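Long-range contacts in envelope glycoprotein (Bourbon virus, PDB 5ZKX), which probably mediates fusion of the viral envelope with the host membrane, as a trimeric class III fusion glycoprotein of the baculovirus gp64 family: residues Q29-V37 against P254-K262; Y48-C56 against S105-M114. One frame throughout, in Å; residues are numbered along the deposited sequence.

Interaction 1. Residues Q29-V37 against P254-K262; sequences QIKVTKTTV and PDACYKNEK
Thr33 faces Lys259 and Thr35 faces Cys257 as two successive hydrogen-bonded pairs, and four main-chain bonds join the strands. At the first pair, Thr33 N reaches Lys259 O at 2.8 Å, while Lys259 N answers to Thr33 O at 3.0 Å. At the second, Thr35 N to Cys257 O and Cys257 N to Thr35 O both measure 2.9 Å. Between the two, Lys34 and Tyr258 form a non-hydrogen-bonded pair. Beyond the ladder, a water appears to link Val37 N and Asp255 O.

This is an antiparallel pairing with marked twist, the short strand axes running at 140° to one another. Strand 26-36 lies inside a mixed sheet, for its other edge bonds to strand 200-210; Cys257 is further tied to Cys252 by a disulfide.

Apolar contacts gather on the face that carries Val32, Lys34 and Tyr258. With CG anti to its backbone N (chi1 -178°) and the chain extended, Lys34 runs alongside the tyrosine ring in the same direction, its CG 3.6 Å from Tyr258 CE2. Both polar ends thereby arrive at one carboxylate oxygen of Asp238, by salt bridge from Lys34 and by hydrogen bond from Tyr258. Val32 CG2 meets the ring edge near its plane, 4.2 Å from Tyr258 CD2.

Polar side chains meet near Glu261, a poorly ordered residue bent at its second torsion. Thr33 OG1 donates at 2.6 Å to Glu261 OE1, which accepts through its anti lone pair, the one away from the other oxygen. That other oxygen lies against the aliphatic part of Lys31, with Glu261 OE2 3.4 Å from Lys31 CD; the lysine ammonium lies beyond salt-bridge distance, though the two charges may still attract.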
loop_
_atom_site.group_PDB
_atom_site.type_symbol
_atom_site.label_atom_id
_atom_site.label_comp_id
_atom_site.label_asym_id
_atom_site.label_seq_id
_atom_site.Cartn_x
_atom_site.Cartn_y
_atom_site.Cartn_z
ATOM N N GLN A 29 -23.673 -4.691 -18.229
ATOM C CA GLN A 29 -23.779 -5.845 -17.344
ATOM C C GLN A 29 -23.279 -7.030 -18.160
ATOM O O GLN A 29 -23.982 -7.525 -19.047
ATOM C CB GLN A 29 -25.209 -6.050 -16.858
ATOM C CG GLN A 29 -25.732 -4.934 -15.982
ATOM C CD GLN A 29 -25.340 -5.103 -14.531
ATOM O OE1 GLN A 29 -24.856 -6.159 -14.125
ATOM N NE2 GLN A 29 -25.548 -4.059 -13.736
ATOM N N ILE A 30 -22.059 -7.469 -17.874
ATOM C CA ILE A 30 -21.399 -8.497 -18.670
ATOM C C ILE A 30 -21.641 -9.857 -18.027
ATOM O O ILE A 30 -21.304 -10.074 -16.858
ATOM C CB ILE A 30 -19.900 -8.204 -18.816
ATOM C CG1 ILE A 30 -19.702 -6.899 -19.591
ATOM C CG2 ILE A 30 -19.198 -9.357 -19.514
ATOM C CD1 ILE A 30 -18.271 -6.629 -19.989
ATOM N N LYS A 31 -22.227 -10.772 -18.794
ATOM C CA LYS A 31 -22.538 -12.110 -18.307
ATOM C C LYS A 31 -21.290 -12.979 -18.388
ATOM O O LYS A 31 -20.722 -13.162 -19.470
ATOM C CB LYS A 31 -23.676 -12.710 -19.129
ATOM C CG LYS A 31 -24.310 -13.952 -18.541
ATOM C CD LYS A 31 -25.327 -14.526 -19.509
ATOM C CE LYS A 31 -26.147 -15.636 -18.875
ATOM N NZ LYS A 31 -27.107 -16.225 -19.852
ATOM N N VAL A 32 -20.858 -13.513 -17.243
ATOM C CA VAL A 32 -19.609 -14.255 -17.146
ATOM C C VAL A 32 -19.834 -15.529 -16.343
ATOM O O VAL A 32 -20.760 -15.632 -15.533
ATOM C CB VAL A 32 -18.480 -13.420 -16.496
ATOM C CG1 VAL A 32 -18.190 -12.168 -17.304
ATOM C CG2 VAL A 32 -18.842 -13.059 -15.060
ATOM N N THR A 33 -18.969 -16.507 -16.584
ATOM C CA THR A 33 -18.803 -17.633 -15.676
ATOM C C THR A 33 -17.650 -17.304 -14.734
ATOM O O THR A 33 -16.546 -16.983 -15.185
ATOM C CB THR A 33 -18.539 -18.928 -16.441
ATOM O OG1 THR A 33 -19.774 -19.426 -16.973
ATOM C CG2 THR A 33 -17.937 -19.978 -15.522
ATOM N N LYS A 34 -17.911 -17.360 -13.433
ATOM C CA LYS A 34 -16.948 -16.952 -12.420
ATOM C C LYS A 34 -16.471 -18.186 -11.667
ATOM O O LYS A 34 -17.278 -18.886 -11.045
ATOM C CB LYS A 34 -17.564 -15.930 -11.466
ATOM C CG LYS A 34 -16.621 -15.416 -10.397
ATOM C CD LYS A 34 -17.386 -14.643 -9.341
ATOM C CE LYS A 34 -16.519 -14.332 -8.137
ATOM N NZ LYS A 34 -17.256 -13.516 -7.131
ATOM N N THR A 35 -15.169 -18.450 -11.728
ATOM C CA THR A 35 -14.567 -19.622 -11.106
ATOM C C THR A 35 -13.851 -19.217 -9.824
ATOM O O THR A 35 -13.020 -18.305 -9.837
ATOM C CB THR A 35 -13.581 -20.292 -12.063
ATOM O OG1 THR A 35 -14.183 -20.422 -13.356
ATOM C CG2 THR A 35 -13.183 -21.668 -11.548
ATOM N N THR A 36 -14.171 -19.897 -8.723
ATOM C CA THR A 36 -13.535 -19.646 -7.438
ATOM C C THR A 36 -13.066 -20.961 -6.824
ATOM O O THR A 36 -13.493 -22.047 -7.222
ATOM C CB THR A 36 -14.478 -18.920 -6.461
ATOM O OG1 THR A 36 -15.691 -19.668 -6.306
ATOM C CG2 THR A 36 -14.810 -17.528 -6.973
ATOM N N VAL A 37 -12.158 -20.846 -5.859
ATOM C CA VAL A 37 -11.621 -21.998 -5.142
ATOM C C VAL A 37 -11.723 -21.755 -3.643
ATOM O O VAL A 37 -10.885 -22.224 -2.865
ATOM C CB VAL A 37 -10.170 -22.286 -5.563
ATOM C CG1 VAL A 37 -10.153 -23.010 -6.892
ATOM C CG2 VAL A 37 -9.377 -20.992 -5.661
ATOM N N PRO A 254 -6.157 -13.493 -8.554
ATOM C CA PRO A 254 -5.757 -14.459 -7.517
ATOM C C PRO A 254 -6.882 -15.356 -7.025
ATOM O O PRO A 254 -6.729 -16.582 -7.008
ATOM C CB PRO A 254 -5.228 -13.547 -6.406
ATOM C CG PRO A 254 -4.644 -12.398 -7.136
ATOM C CD PRO A 254 -5.473 -12.198 -8.379
ATOM N N ASP A 255 -8.019 -14.776 -6.643
ATOM C CA ASP A 255 -9.085 -15.521 -5.991
ATOM C C ASP A 255 -10.186 -15.978 -6.938
ATOM O O ASP A 255 -11.024 -16.791 -6.532
ATOM C CB ASP A 255 -9.709 -14.679 -4.873
ATOM C CG ASP A 255 -10.193 -13.330 -5.364
ATOM O OD1 ASP A 255 -9.750 -12.900 -6.446
ATOM O OD2 ASP A 255 -11.020 -12.698 -4.676
ATOM N N ALA A 256 -10.213 -15.488 -8.177
ATOM C CA ALA A 256 -11.314 -15.825 -9.069
ATOM C C ALA A 256 -10.909 -15.593 -10.518
ATOM O O ALA A 256 -10.046 -14.764 -10.814
ATOM C CB ALA A 256 -12.570 -15.010 -8.738
ATOM N N CYS A 257 -11.550 -16.343 -11.411
ATOM C CA CYS A 257 -11.408 -16.178 -12.851
ATOM C C CYS A 257 -12.756 -15.800 -13.447
ATOM O O CYS A 257 -13.800 -16.300 -13.013
ATOM C CB CYS A 257 -10.882 -17.454 -13.511
ATOM S SG CYS A 257 -9.235 -17.931 -12.967
ATOM N N TYR A 258 -12.729 -14.908 -14.435
ATOM C CA TYR A 258 -13.932 -14.411 -15.092
ATOM C C TYR A 258 -13.843 -14.720 -16.577
ATOM O O TYR A 258 -12.980 -14.179 -17.275
ATOM C CB TYR A 258 -14.099 -12.907 -14.872
ATOM C CG TYR A 258 -14.202 -12.505 -13.421
ATOM C CD1 TYR A 258 -13.080 -12.100 -12.711
ATOM C CD2 TYR A 258 -15.422 -12.526 -12.763
ATOM C CE1 TYR A 258 -13.170 -11.731 -11.383
ATOM C CE2 TYR A 258 -15.523 -12.158 -11.439
ATOM C CZ TYR A 258 -14.395 -11.761 -10.752
ATOM O OH TYR A 258 -14.492 -11.393 -9.431
ATOM N N LYS A 259 -14.732 -15.581 -17.059
ATOM C CA LYS A 259 -14.782 -15.930 -18.469
ATOM C C LYS A 259 -16.100 -15.459 -19.059
ATOM O O LYS A 259 -17.174 -15.784 -18.542
ATOM C CB LYS A 259 -14.620 -17.434 -18.692
ATOM C CG LYS A 259 -14.296 -17.783 -20.138
ATOM C CD LYS A 259 -14.137 -19.273 -20.328
ATOM C CE LYS A 259 -13.303 -19.575 -21.556
ATOM N NZ LYS A 259 -13.518 -20.963 -22.043
ATOM N N ASN A 260 -16.008 -14.695 -20.135
ATOM C CA ASN A 260 -17.192 -14.247 -20.845
ATOM C C ASN A 260 -17.780 -15.409 -21.630
ATOM O O ASN A 260 -17.116 -15.965 -22.512
ATOM C CB ASN A 260 -16.826 -13.095 -21.777
ATOM C CG ASN A 260 -18.036 -12.384 -22.334
ATOM O OD1 ASN A 260 -19.127 -12.460 -21.775
ATOM N ND2 ASN A 260 -17.850 -11.689 -23.447
ATOM N N GLU A 261 -19.012 -15.796 -21.304
ATOM C CA GLU A 261 -19.777 -16.591 -22.250
ATOM C C GLU A 261 -19.851 -15.822 -23.563
ATOM O O GLU A 261 -19.671 -14.601 -23.590
ATOM C CB GLU A 261 -21.166 -16.896 -21.693
ATOM C CG GLU A 261 -21.164 -18.026 -20.673
ATOM C CD GLU A 261 -21.979 -17.706 -19.438
ATOM O OE1 GLU A 261 -21.631 -18.209 -18.347
ATOM O OE2 GLU A 261 -22.966 -16.954 -19.557
ATOM N N LYS A 262 -20.127 -16.533 -24.662
ATOM C CA LYS A 262 -19.703 -16.009 -25.958
ATOM C C LYS A 262 -18.182 -15.915 -25.922
ATOM O O LYS A 262 -17.640 -14.827 -25.705
ATOM C CB LYS A 262 -20.330 -14.648 -26.304
ATOM C CG LYS A 262 -21.826 -14.671 -26.559
ATOM C CD LYS A 262 -22.143 -15.337 -27.883
ATOM C CE LYS A 262 -22.995 -16.573 -27.673
ATOM N NZ LYS A 262 -23.123 -17.377 -28.920
HETATM O O HOH W 1 -11.004 -18.147 -4.379
#

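Interaction 2. Residues Y48-C56 against S105-M114; sequences YRAYWRSYC and SSICFVDWKM
Tyr55 presents a ring face to Phe109 and a ring edge to Ser105 O, in a 3-10 turn. Phe109 comes edge first, CE2 standing over the middle of the tyrosine ring, in a T-shaped pair with ring centroids 5.2 Å apart and planes at 75°. In the plane of the tyrosine ring, Ser105 O approaches Tyr55 CE1 at 3.4 Å. Cys108 packs close by, its CB 3.5 Å from Tyr55 CD1, while its sulfur sits at the ring edge. His135 meets the same tyrosine with its ring nearly parallel.

Arg53, two residues earlier on the strand, is the second large contributor. Extended as far as CD and bent about its third torsion, its chain sets the flat guanidinium between two aromatic groups: Phe109 CE1 lies over the centre of one face, 3.3 Å from Arg53 CZ, and Tyr51 CE1 stands over the opposite face. The phenylalanine ring is canted 48° from the guanidinium plane, so the two flat groups do not stack in parallel. Arg53 NE gives only a weak hydrogen bond to Cys108 O, at 3.3 Å. Phe109 thus serves both neighbours, through CE1 and CD1 for Arg53 and through CE2 for Tyr55.

Farther along, the edge of Trp112 points at the face of Tyr51, planes 65° apart. Its indole is oriented by a bond within the loop, Trp112 NE1 to Ile107 O at 2.9 Å. At the far end Met114 CG touches Arg49 NH1 at 3.4 Å, while Arg49 is held by a hydrogen bond from its NE to the Lys75 carbonyl and a salt bridge to Glu81.

Such an arrangement, a disulfide-pinned loop (Cys108 to Cys137) laid over one face of an antiparallel sheet and stapled by T-shaped aromatic pairs, is consistent with the elongated beta-rich fusion domain of class III proteins.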
loop_
_atom_site.group_PDB
_atom_site.type_symbol
_atom_site.label_atom_id
_atom_site.label_comp_id
_atom_site.label_asym_id
_atom_site.label_seq_id
_atom_site.Cartn_x
_atom_site.Cartn_y
_atom_site.Cartn_z
ATOM N N TYR A 48 6.462 -29.296 12.013
ATOM C CA TYR A 48 7.881 -29.529 11.811
ATOM C C TYR A 48 8.435 -30.366 12.955
ATOM O O TYR A 48 7.882 -30.395 14.056
ATOM C CB TYR A 48 8.662 -28.212 11.681
ATOM C CG TYR A 48 8.753 -27.379 12.936
ATOM C CD1 TYR A 48 9.808 -27.536 13.824
ATOM C CD2 TYR A 48 7.802 -26.409 13.218
ATOM C CE1 TYR A 48 9.901 -26.768 14.965
ATOM C CE2 TYR A 48 7.890 -25.632 14.357
ATOM C CZ TYR A 48 8.941 -25.816 15.225
ATOM O OH TYR A 48 9.035 -25.047 16.360
ATOM N N ARG A 49 9.532 -31.058 12.667
ATOM C CA ARG A 49 10.222 -31.857 13.665
ATOM C C ARG A 49 11.639 -32.119 13.184
ATOM O O ARG A 49 11.858 -32.394 12.002
ATOM C CB ARG A 49 9.504 -33.184 13.932
ATOM C CG ARG A 49 10.267 -34.115 14.861
ATOM C CD ARG A 49 9.454 -35.343 15.211
ATOM N NE ARG A 49 9.083 -36.118 14.032
ATOM C CZ ARG A 49 8.123 -37.035 14.025
ATOM N NH1 ARG A 49 7.444 -37.284 15.136
ATOM N NH2 ARG A 49 7.840 -37.700 12.912
ATOM N N ALA A 50 12.592 -32.025 14.106
ATOM C CA ALA A 50 13.980 -32.355 13.825
ATOM C C ALA A 50 14.653 -32.739 15.135
ATOM O O ALA A 50 14.102 -32.548 16.221
ATOM C CB ALA A 50 14.714 -31.191 13.152
ATOM N N TYR A 51 15.860 -33.286 15.018
ATOM C CA TYR A 51 16.648 -33.605 16.196
ATOM C C TYR A 51 18.113 -33.279 15.947
ATOM O O TYR A 51 18.636 -33.486 14.848
ATOM C CB TYR A 51 16.479 -35.079 16.615
ATOM C CG TYR A 51 17.005 -36.122 15.647
ATOM C CD1 TYR A 51 18.339 -36.509 15.668
ATOM C CD2 TYR A 51 16.158 -36.750 14.743
ATOM C CE1 TYR A 51 18.820 -37.468 14.801
ATOM C CE2 TYR A 51 16.631 -37.715 13.871
ATOM C CZ TYR A 51 17.964 -38.070 13.907
ATOM O OH TYR A 51 18.448 -39.025 13.044
ATOM N N TRP A 52 18.757 -32.750 16.979
ATOM C CA TRP A 52 20.195 -32.545 16.981
ATOM C C TRP A 52 20.861 -33.737 17.656
ATOM O O TRP A 52 20.496 -34.104 18.778
ATOM C CB TRP A 52 20.543 -31.250 17.715
ATOM C CG TRP A 52 21.968 -31.158 18.132
ATOM C CD1 TRP A 52 22.481 -31.440 19.366
ATOM C CD2 TRP A 52 23.073 -30.753 17.318
ATOM N NE1 TRP A 52 23.839 -31.236 19.368
ATOM C CE2 TRP A 52 24.226 -30.813 18.122
ATOM C CE3 TRP A 52 23.200 -30.349 15.985
ATOM C CZ2 TRP A 52 25.489 -30.482 17.639
ATOM C CZ3 TRP A 52 24.454 -30.021 15.508
ATOM C CH2 TRP A 52 25.581 -30.090 16.332
ATOM N N ARG A 53 21.821 -34.351 16.968
ATOM C CA ARG A 53 22.526 -35.516 17.486
ATOM C C ARG A 53 24.017 -35.227 17.538
ATOM O O ARG A 53 24.588 -34.727 16.565
ATOM C CB ARG A 53 22.257 -36.755 16.627
ATOM C CG ARG A 53 23.139 -37.949 16.970
ATOM C CD ARG A 53 23.314 -38.861 15.771
ATOM N NE ARG A 53 22.136 -39.690 15.540
ATOM C CZ ARG A 53 21.810 -40.213 14.362
ATOM N NH1 ARG A 53 22.574 -39.991 13.299
ATOM N NH2 ARG A 53 20.719 -40.959 14.246
ATOM N N SER A 54 24.643 -35.541 18.672
ATOM C CA SER A 54 26.087 -35.395 18.843
ATOM C C SER A 54 26.635 -36.701 19.410
ATOM O O SER A 54 26.528 -36.957 20.613
ATOM C CB SER A 54 26.428 -34.217 19.749
ATOM O OG SER A 54 27.807 -33.899 19.649
ATOM N N TYR A 55 27.224 -37.516 18.542
ATOM C CA TYR A 55 27.809 -38.800 18.907
ATOM C C TYR A 55 29.324 -38.647 18.878
ATOM O O TYR A 55 29.926 -38.581 17.800
ATOM C CB TYR A 55 27.343 -39.891 17.949
ATOM C CG TYR A 55 27.674 -41.298 18.384
ATOM C CD1 TYR A 55 27.050 -41.870 19.486
ATOM C CD2 TYR A 55 28.595 -42.064 17.681
ATOM C CE1 TYR A 55 27.339 -43.159 19.882
ATOM C CE2 TYR A 55 28.892 -43.357 18.071
ATOM C CZ TYR A 55 28.259 -43.898 19.174
ATOM O OH TYR A 55 28.545 -45.183 19.570
ATOM N N CYS A 56 29.937 -38.591 20.054
ATOM C CA CYS A 56 31.368 -38.374 20.174
ATOM C C CYS A 56 32.057 -39.608 20.744
ATOM O O CYS A 56 31.444 -40.433 21.427
ATOM C CB CYS A 56 31.657 -37.158 21.058
ATOM S SG CYS A 56 30.805 -35.650 20.545
ATOM N N SER A 105 25.305 -44.614 25.601
ATOM C CA SER A 105 25.554 -43.910 24.348
ATOM C C SER A 105 24.970 -44.642 23.150
ATOM O O SER A 105 24.844 -44.045 22.076
ATOM C CB SER A 105 27.053 -43.703 24.138
ATOM O OG SER A 105 27.674 -44.908 23.733
ATOM N N SER A 106 24.624 -45.925 23.303
ATOM C CA SER A 106 23.921 -46.637 22.243
ATOM C C SER A 106 22.556 -46.029 21.960
ATOM O O SER A 106 21.961 -46.325 20.918
ATOM C CB SER A 106 23.759 -48.115 22.603
ATOM O OG SER A 106 22.685 -48.304 23.515
ATOM N N ILE A 107 22.054 -45.180 22.857
ATOM C CA ILE A 107 20.799 -44.479 22.643
ATOM C C ILE A 107 20.814 -43.571 21.423
ATOM O O ILE A 107 19.740 -43.178 20.952
ATOM C CB ILE A 107 20.494 -43.656 23.906
ATOM C CG1 ILE A 107 19.033 -43.207 24.000
ATOM C CG2 ILE A 107 21.326 -42.405 23.929
ATOM C CD1 ILE A 107 18.042 -44.327 23.972
ATOM N N CYS A 108 21.990 -43.272 20.857
ATOM C CA CYS A 108 22.078 -42.356 19.721
ATOM C C CYS A 108 21.532 -42.948 18.432
ATOM O O CYS A 108 21.333 -42.197 17.476
ATOM C CB CYS A 108 23.524 -41.903 19.508
ATOM S SG CYS A 108 23.977 -40.347 20.341
ATOM N N PHE A 109 21.298 -44.265 18.375
ATOM C CA PHE A 109 20.713 -44.926 17.201
ATOM C C PHE A 109 19.786 -46.015 17.737
ATOM O O PHE A 109 20.220 -47.137 18.008
ATOM C CB PHE A 109 21.781 -45.503 16.276
ATOM C CG PHE A 109 22.912 -44.556 15.983
ATOM C CD1 PHE A 109 22.848 -43.695 14.902
ATOM C CD2 PHE A 109 24.040 -44.530 16.785
ATOM C CE1 PHE A 109 23.888 -42.820 14.629
ATOM C CE2 PHE A 109 25.082 -43.654 16.518
ATOM C CZ PHE A 109 25.003 -42.799 15.438
ATOM N N VAL A 110 18.507 -45.675 17.897
ATOM C CA VAL A 110 17.546 -46.588 18.507
ATOM C C VAL A 110 16.295 -46.802 17.665
ATOM O O VAL A 110 15.656 -47.866 17.785
ATOM C CB VAL A 110 17.176 -46.088 19.929
ATOM C CG1 VAL A 110 15.771 -46.503 20.357
ATOM C CG2 VAL A 110 18.199 -46.583 20.941
ATOM N N ASP A 111 15.964 -45.899 16.734
ATOM C CA ASP A 111 14.643 -45.831 16.104
ATOM C C ASP A 111 13.580 -45.563 17.174
ATOM O O ASP A 111 12.717 -46.388 17.483
ATOM C CB ASP A 111 14.345 -47.100 15.293
ATOM C CG ASP A 111 13.116 -46.966 14.427
ATOM O OD1 ASP A 111 13.116 -46.106 13.521
ATOM O OD2 ASP A 111 12.150 -47.726 14.647
ATOM N N TRP A 112 13.692 -44.354 17.734
ATOM C CA TRP A 112 13.151 -44.039 19.052
ATOM C C TRP A 112 11.639 -44.195 19.164
ATOM O O TRP A 112 11.133 -44.266 20.290
ATOM C CB TRP A 112 13.540 -42.614 19.441
ATOM C CG TRP A 112 15.012 -42.351 19.362
ATOM C CD1 TRP A 112 15.928 -42.529 20.354
ATOM C CD2 TRP A 112 15.738 -41.862 18.227
ATOM N NE1 TRP A 112 17.180 -42.179 19.910
ATOM C CE2 TRP A 112 17.090 -41.767 18.607
ATOM C CE3 TRP A 112 15.375 -41.494 16.929
ATOM C CZ2 TRP A 112 18.082 -41.320 17.735
ATOM C CZ3 TRP A 112 16.360 -41.051 16.065
ATOM C CH2 TRP A 112 17.697 -40.968 16.471
ATOM N N LYS A 113 10.902 -44.238 18.050
ATOM C CA LYS A 113 9.448 -44.426 18.093
ATOM C C LYS A 113 8.781 -43.322 18.922
ATOM O O LYS A 113 8.300 -43.542 20.036
ATOM C CB LYS A 113 9.088 -45.818 18.631
ATOM C CG LYS A 113 8.569 -46.782 17.578
ATOM C CD LYS A 113 9.514 -46.877 16.392
ATOM C CE LYS A 113 9.037 -47.924 15.401
ATOM N NZ LYS A 113 9.007 -49.282 16.011
ATOM N N MET A 114 8.811 -42.117 18.349
ATOM C CA MET A 114 8.445 -40.868 19.012
ATOM C C MET A 114 7.259 -41.020 19.953
ATOM O O MET A 114 6.150 -41.354 19.528
ATOM C CB MET A 114 8.116 -39.816 17.950
ATOM C CG MET A 114 8.795 -40.047 16.623
ATOM S SD MET A 114 10.537 -39.632 16.734
ATOM C CE MET A 114 11.089 -40.001 15.066
#

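How the interactions relate
From the N terminus, the chain first lays down strand 26-36, whose partner in interaction 1 is not reached until residues 254-262, a separation of 217 residues. Strand 44-58 follows directly, and interaction 2 closes a much shorter loop when residues 105-114 return to it after 49 residues. The smaller loop therefore falls wholly within the larger one, and the two do not cross. In space they are far apart, with centres about 53 Å from each other and nearest atoms about 24 Å. Interaction 1 joins neighbouring strands of a mixed sheet nearer the chain's centre; interaction 2 fastens a loop onto a separate antiparallel sheet farther out.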